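Local coordinates for protein predicted DNA-binding transcriptional regulator (Aliivibrio fischeri ES114, PDB 7DWN) that probably acts as a LysR-family transcriptional regulator, binding promoter DNA through a helix-turn-helix domain and switching gene expression through a ligand-responsive domain, at residues A[37-42]-A[50-55]; A[100-105]-A[241-246]. One frame throughout, in Å; residues are numbered along the deposited sequence.

Contact 1. Residues A[37-42]-A[50-55]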
# COMPACT_ATOMS: atom_id res chain seq x y z
N ARG A 37 28.64 -11.32 -21.58
CA ARG A 37 27.27 -11.24 -21.09
C ARG A 37 26.90 -9.80 -20.72
O ARG A 37 25.81 -9.32 -21.06
CB ARG A 37 27.08 -12.17 -19.89
CG ARG A 37 26.90 -13.64 -20.26
CD ARG A 37 27.45 -14.56 -19.18
NE ARG A 37 26.70 -14.49 -17.92
CZ ARG A 37 26.03 -15.51 -17.40
NH1 ARG A 37 26.02 -16.69 -18.00
NH2 ARG A 37 25.38 -15.36 -16.25
N ILE A 38 27.81 -9.10 -20.03
CA ILE A 38 27.55 -7.70 -19.69
C ILE A 38 27.43 -6.86 -20.96
O ILE A 38 26.58 -5.96 -21.05
CB ILE A 38 28.65 -7.16 -18.75
CG1 ILE A 38 28.63 -7.92 -17.42
CG2 ILE A 38 28.46 -5.67 -18.51
CD1 ILE A 38 27.37 -7.70 -16.61
N ARG A 39 28.27 -7.15 -21.96
CA ARG A 39 28.22 -6.40 -23.21
C ARG A 39 26.90 -6.64 -23.93
O ARG A 39 26.32 -5.71 -24.52
CB ARG A 39 29.40 -6.79 -24.10
CG ARG A 39 29.53 -5.97 -25.37
CD ARG A 39 29.79 -4.50 -25.06
NE ARG A 39 29.98 -3.72 -26.27
CZ ARG A 39 31.17 -3.34 -26.74
NH1 ARG A 39 32.27 -3.68 -26.09
NH2 ARG A 39 31.25 -2.63 -27.85
N LEU A 40 26.40 -7.88 -23.91
CA LEU A 40 25.11 -8.17 -24.52
C LEU A 40 23.98 -7.46 -23.79
O LEU A 40 23.04 -6.95 -24.42
CB LEU A 40 24.87 -9.68 -24.54
CG LEU A 40 25.73 -10.51 -25.49
CD1 LEU A 40 25.46 -12.00 -25.30
CD2 LEU A 40 25.48 -10.11 -26.93
N LEU A 41 24.04 -7.42 -22.46
CA LEU A 41 23.06 -6.65 -21.70
C LEU A 41 23.08 -5.18 -22.10
O LEU A 41 22.03 -4.55 -22.27
CB LEU A 41 23.31 -6.80 -20.20
CG LEU A 41 22.38 -5.98 -19.30
CD1 LEU A 41 20.93 -6.39 -19.50
CD2 LEU A 41 22.79 -6.10 -17.85
N GLU A 42 24.28 -4.61 -22.25
CA GLU A 42 24.39 -3.21 -22.65
C GLU A 42 23.85 -2.98 -24.05
O GLU A 42 23.21 -1.95 -24.33
CB GLU A 42 25.84 -2.75 -22.55
CG GLU A 42 26.37 -2.64 -21.14
CD GLU A 42 27.85 -2.31 -21.09
OE1 GLU A 42 28.59 -2.85 -21.94
OE2 GLU A 42 28.26 -1.52 -20.23
N VAL A 50 28.60 0.46 -17.81
CA VAL A 50 29.81 0.29 -17.00
C VAL A 50 30.99 0.89 -17.75
O VAL A 50 31.12 0.72 -18.97
CB VAL A 50 30.03 -1.20 -16.68
CG1 VAL A 50 31.52 -1.53 -16.59
CG2 VAL A 50 29.32 -1.58 -15.39
N ASP A 51 31.85 1.60 -17.02
CA ASP A 51 33.12 2.07 -17.56
C ASP A 51 34.17 0.99 -17.31
O ASP A 51 34.55 0.74 -16.16
CB ASP A 51 33.52 3.40 -16.92
CG ASP A 51 34.75 4.02 -17.58
OD1 ASP A 51 35.25 3.45 -18.57
OD2 ASP A 51 35.21 5.07 -17.10
N ARG A 52 34.64 0.36 -18.38
CA ARG A 52 35.57 -0.75 -18.29
C ARG A 52 37.03 -0.32 -18.23
O ARG A 52 37.90 -1.15 -17.93
CB ARG A 52 35.39 -1.70 -19.48
CG ARG A 52 34.04 -2.39 -19.54
CD ARG A 52 33.89 -3.14 -20.85
NE ARG A 52 32.66 -3.92 -20.89
CZ ARG A 52 31.46 -3.42 -21.16
NH1 ARG A 52 31.32 -2.13 -21.42
NH2 ARG A 52 30.40 -4.22 -21.18
N LYS A 53 37.33 0.95 -18.51
CA LYS A 53 38.70 1.43 -18.61
C LYS A 53 39.27 1.92 -17.29
O LYS A 53 40.38 2.46 -17.28
CB LYS A 53 38.78 2.56 -19.65
CG LYS A 53 38.36 2.15 -21.05
CD LYS A 53 38.33 3.34 -21.99
CE LYS A 53 36.93 3.95 -22.08
NZ LYS A 53 36.42 4.46 -20.77
N SER A 54 38.56 1.74 -16.18
CA SER A 54 38.98 2.27 -14.90
C SER A 54 38.96 1.19 -13.83
O SER A 54 38.07 0.34 -13.82
CB SER A 54 38.08 3.44 -14.47
OG SER A 54 36.75 3.00 -14.24
N LYS A 55 39.94 1.24 -12.94
CA LYS A 55 39.99 0.38 -11.76
C LYS A 55 39.86 1.26 -10.52
O LYS A 55 40.70 2.16 -10.33
CB LYS A 55 41.29 -0.42 -11.72
CG LYS A 55 41.46 -1.37 -12.90
CD LYS A 55 40.94 -2.77 -12.60
CE LYS A 55 41.75 -3.42 -11.49
NZ LYS A 55 41.62 -4.90 -11.49
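Glu-42 and Arg-52 both place CG anti to the carbonyl carbon and beside the backbone N (chi1 -70° and -64°), and from there the extended chains carry carboxylate and guanidinium toward each other from opposite directions, between helix 31-45 and the loop after strand 50-51. Their charged ends form a salt bridge in which one carboxylate oxygen does most of the work. Glu-42 OE1 lies near the plane of the guanidinium, at its edge, and accepts from both terminal nitrogens: the bond from Arg-52 NH1 is weak at 2.9 Å, whereas Arg-52 NH2 to Glu-42 OE1 is modelled at 2.4 Å, a doubtful length although the pairing is clear. With the carboxylate plane turned 63° from that of the guanidinium, this is not a flat, two-pronged bridge. The other oxygen is used on the backbone side: Glu-42 OE2 receives a weak bond from Val-50 N at 3.1 Å and another bond from the neighbouring Leu-49 N. Glu-42 is buried, and these donors would probably favour its charged form. Aliphatic atoms frame the arginine: Arg-39 CD covers one guanidinium face, 3.9 Å from Arg-52 NH2, and Ile-38 CG2 approaches the same nitrogen obliquely at 3.6 Å. Beyond the bridge, Asp-51 OD1 closes an Asx turn by accepting from Lys-53 N and also takes Lys-53 NZ at 2.7 Å, the two donors arriving from opposite faces of its carboxylate plane. Asp-51 pairs by backbone with Glu-58, and Val-50 and Arg-52 touch Phe-20 of helix 20-26. The Glu-42 bonds to Arg-52 and Val-50 join helix 31-45 to the small 50-51/58-59 hairpin, as expected in the winged helix-turn-helix domain of LysR-type regulators, where that helix generally enters the DNA major groove.

Contact 2. Residues A[100-105]-A[241-246]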
# COMPACT_ATOMS: atom_id res chain seq x y z
N ALA A 100 -12.43 -22.75 6.94
CA ALA A 100 -12.38 -22.77 8.39
C ALA A 100 -11.85 -24.12 8.86
O ALA A 100 -12.16 -25.16 8.27
CB ALA A 100 -13.76 -22.49 8.98
N HIS A 101 -11.05 -24.09 9.93
CA HIS A 101 -10.34 -25.28 10.39
C HIS A 101 -11.31 -26.44 10.64
O HIS A 101 -11.11 -27.55 10.14
CB HIS A 101 -9.55 -24.95 11.66
CG HIS A 101 -8.57 -26.00 12.06
ND1 HIS A 101 -8.94 -27.24 12.53
CD2 HIS A 101 -7.21 -25.99 12.08
CE1 HIS A 101 -7.86 -27.95 12.81
NE2 HIS A 101 -6.80 -27.21 12.55
N SER A 102 -12.37 -26.19 11.41
CA SER A 102 -13.35 -27.23 11.69
C SER A 102 -14.02 -27.72 10.42
O SER A 102 -14.18 -28.92 10.21
CB SER A 102 -14.39 -26.71 12.68
OG SER A 102 -15.22 -27.75 13.17
N LEU A 103 -14.42 -26.78 9.55
CA LEU A 103 -15.06 -27.17 8.29
C LEU A 103 -14.12 -27.97 7.42
O LEU A 103 -14.54 -28.94 6.78
CB LEU A 103 -15.55 -25.93 7.55
CG LEU A 103 -16.65 -25.14 8.24
CD1 LEU A 103 -17.11 -23.99 7.36
CD2 LEU A 103 -17.81 -26.06 8.60
N ALA A 104 -12.85 -27.58 7.37
CA ALA A 104 -11.90 -28.33 6.55
C ALA A 104 -11.74 -29.75 7.09
O ALA A 104 -11.90 -30.73 6.35
CB ALA A 104 -10.57 -27.60 6.49
N THR A 105 -11.49 -29.88 8.40
CA THR A 105 -11.33 -31.21 8.99
C THR A 105 -12.59 -32.06 8.87
O THR A 105 -12.51 -33.29 8.86
CB THR A 105 -10.93 -31.08 10.46
OG1 THR A 105 -11.91 -30.32 11.17
CG2 THR A 105 -9.57 -30.41 10.59
N PRO A 241 -20.27 -26.94 17.69
CA PRO A 241 -21.01 -27.44 16.53
C PRO A 241 -21.18 -28.95 16.61
O PRO A 241 -20.27 -29.67 17.01
CB PRO A 241 -20.13 -27.03 15.34
CG PRO A 241 -18.76 -26.85 15.92
CD PRO A 241 -18.99 -26.32 17.31
N ALA A 242 -22.37 -29.41 16.23
CA ALA A 242 -22.72 -30.80 16.47
C ALA A 242 -21.87 -31.76 15.63
O ALA A 242 -21.63 -32.89 16.05
CB ALA A 242 -24.20 -31.02 16.19
N TYR A 243 -21.39 -31.32 14.47
CA TYR A 243 -20.60 -32.21 13.62
C TYR A 243 -19.23 -32.50 14.20
O TYR A 243 -18.56 -33.44 13.74
CB TYR A 243 -20.46 -31.62 12.21
CG TYR A 243 -19.80 -30.27 12.15
CD1 TYR A 243 -18.41 -30.14 12.21
CD2 TYR A 243 -20.55 -29.10 12.01
CE1 TYR A 243 -17.80 -28.91 12.15
CE2 TYR A 243 -19.94 -27.86 11.95
CZ TYR A 243 -18.57 -27.77 12.02
OH TYR A 243 -17.95 -26.55 11.96
N SER A 244 -18.78 -31.72 15.18
CA SER A 244 -17.45 -31.88 15.75
C SER A 244 -17.43 -32.71 17.03
O SER A 244 -16.34 -33.00 17.54
CB SER A 244 -16.82 -30.51 16.03
OG SER A 244 -17.39 -29.92 17.19
N ILE A 245 -18.59 -33.09 17.56
CA ILE A 245 -18.65 -33.81 18.83
C ILE A 245 -19.57 -35.02 18.71
O ILE A 245 -20.14 -35.47 19.71
CB ILE A 245 -19.11 -32.89 19.97
CG1 ILE A 245 -20.47 -32.27 19.63
CG2 ILE A 245 -18.07 -31.81 20.25
CD1 ILE A 245 -21.10 -31.52 20.77
N GLN A 246 -19.72 -35.55 17.50
CA GLN A 246 -20.65 -36.66 17.30
C GLN A 246 -20.17 -37.93 18.00
O GLN A 246 -20.96 -38.63 18.63
CB GLN A 246 -20.85 -36.92 15.81
CG GLN A 246 -21.74 -35.90 15.12
CD GLN A 246 -23.11 -35.78 15.77
OE1 GLN A 246 -23.68 -36.76 16.25
NE2 GLN A 246 -23.64 -34.56 15.81
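Ser-102 and Tyr-243 meet where the first turn of helix 101-114 faces the short 3-10 turn 242-244. The tight part is concentrated at the far end of the tyrosine. Ser-102 OG lies at the ring edge, near its plane, 3.0 Å from Tyr-243 CE1, and is hydrogen-bonded to Tyr-243 OH at 3.2 Å; either hydroxyl could be the donor, and the closest approach is thus to a ring carbon, not to the bonded oxygen. With OG anti to the backbone N of Ser-102 (chi1 -170°), the hydroxyl is directed toward the tyrosine. Leu-103 reaches in beside it: CD2 comes 3.4 Å from Tyr-243 OH and 3.9 Å from Tyr-243 CZ, crossing the tyrosine at a slant. Phe-149 of strand 145-149 touches both Leu-103 and Tyr-243, extending this apolar part into the sheet.

Toward Ser-244 the fit is looser, as its CB approaches Ser-102 OG only to 4.3 Å. That serine is instead held within its own turn, where Ser-244 OG and N both bond to Pro-241 O, the hydroxyl at 2.9 Å. The ligand side is polar: a bound MES, probably from the crystallisation liquor, accepts from Ser-102 N through a sulfonate oxygen. Along the same helix, His-101 stacks on His-101 of the second subunit, so the interface and the ligand position are close neighbours.

A sulfonate here would probably be favoured by the helix N-terminus, and the position is consistent with the effector pocket of LysR substrate-binding domains. The chemistry suggests a polar site able to accept an anion, next to an apolar patch of Leu-103, Tyr-243 and Phe-149.

In the fold
Contacts 1 and 2 belong to different domains and share no helix or strand: their centres are 63 Å apart, their nearest atoms about 44 Å, and they lie on opposite sides of the chain's centre. Contact 1, 46 Å from that centre, is local in sequence and mostly buried within the DNA-binding domain; no other protein chain of the assembly touches it. Contact 2, 17 Å from the centre, joins segments 136 residues apart, is partly buried and adjoins a second subunit and a ligand. Chemistry follows place: a charged bridge joins helix to hairpin in the former, whereas the latter relies on neutral hydroxyls and a leucine.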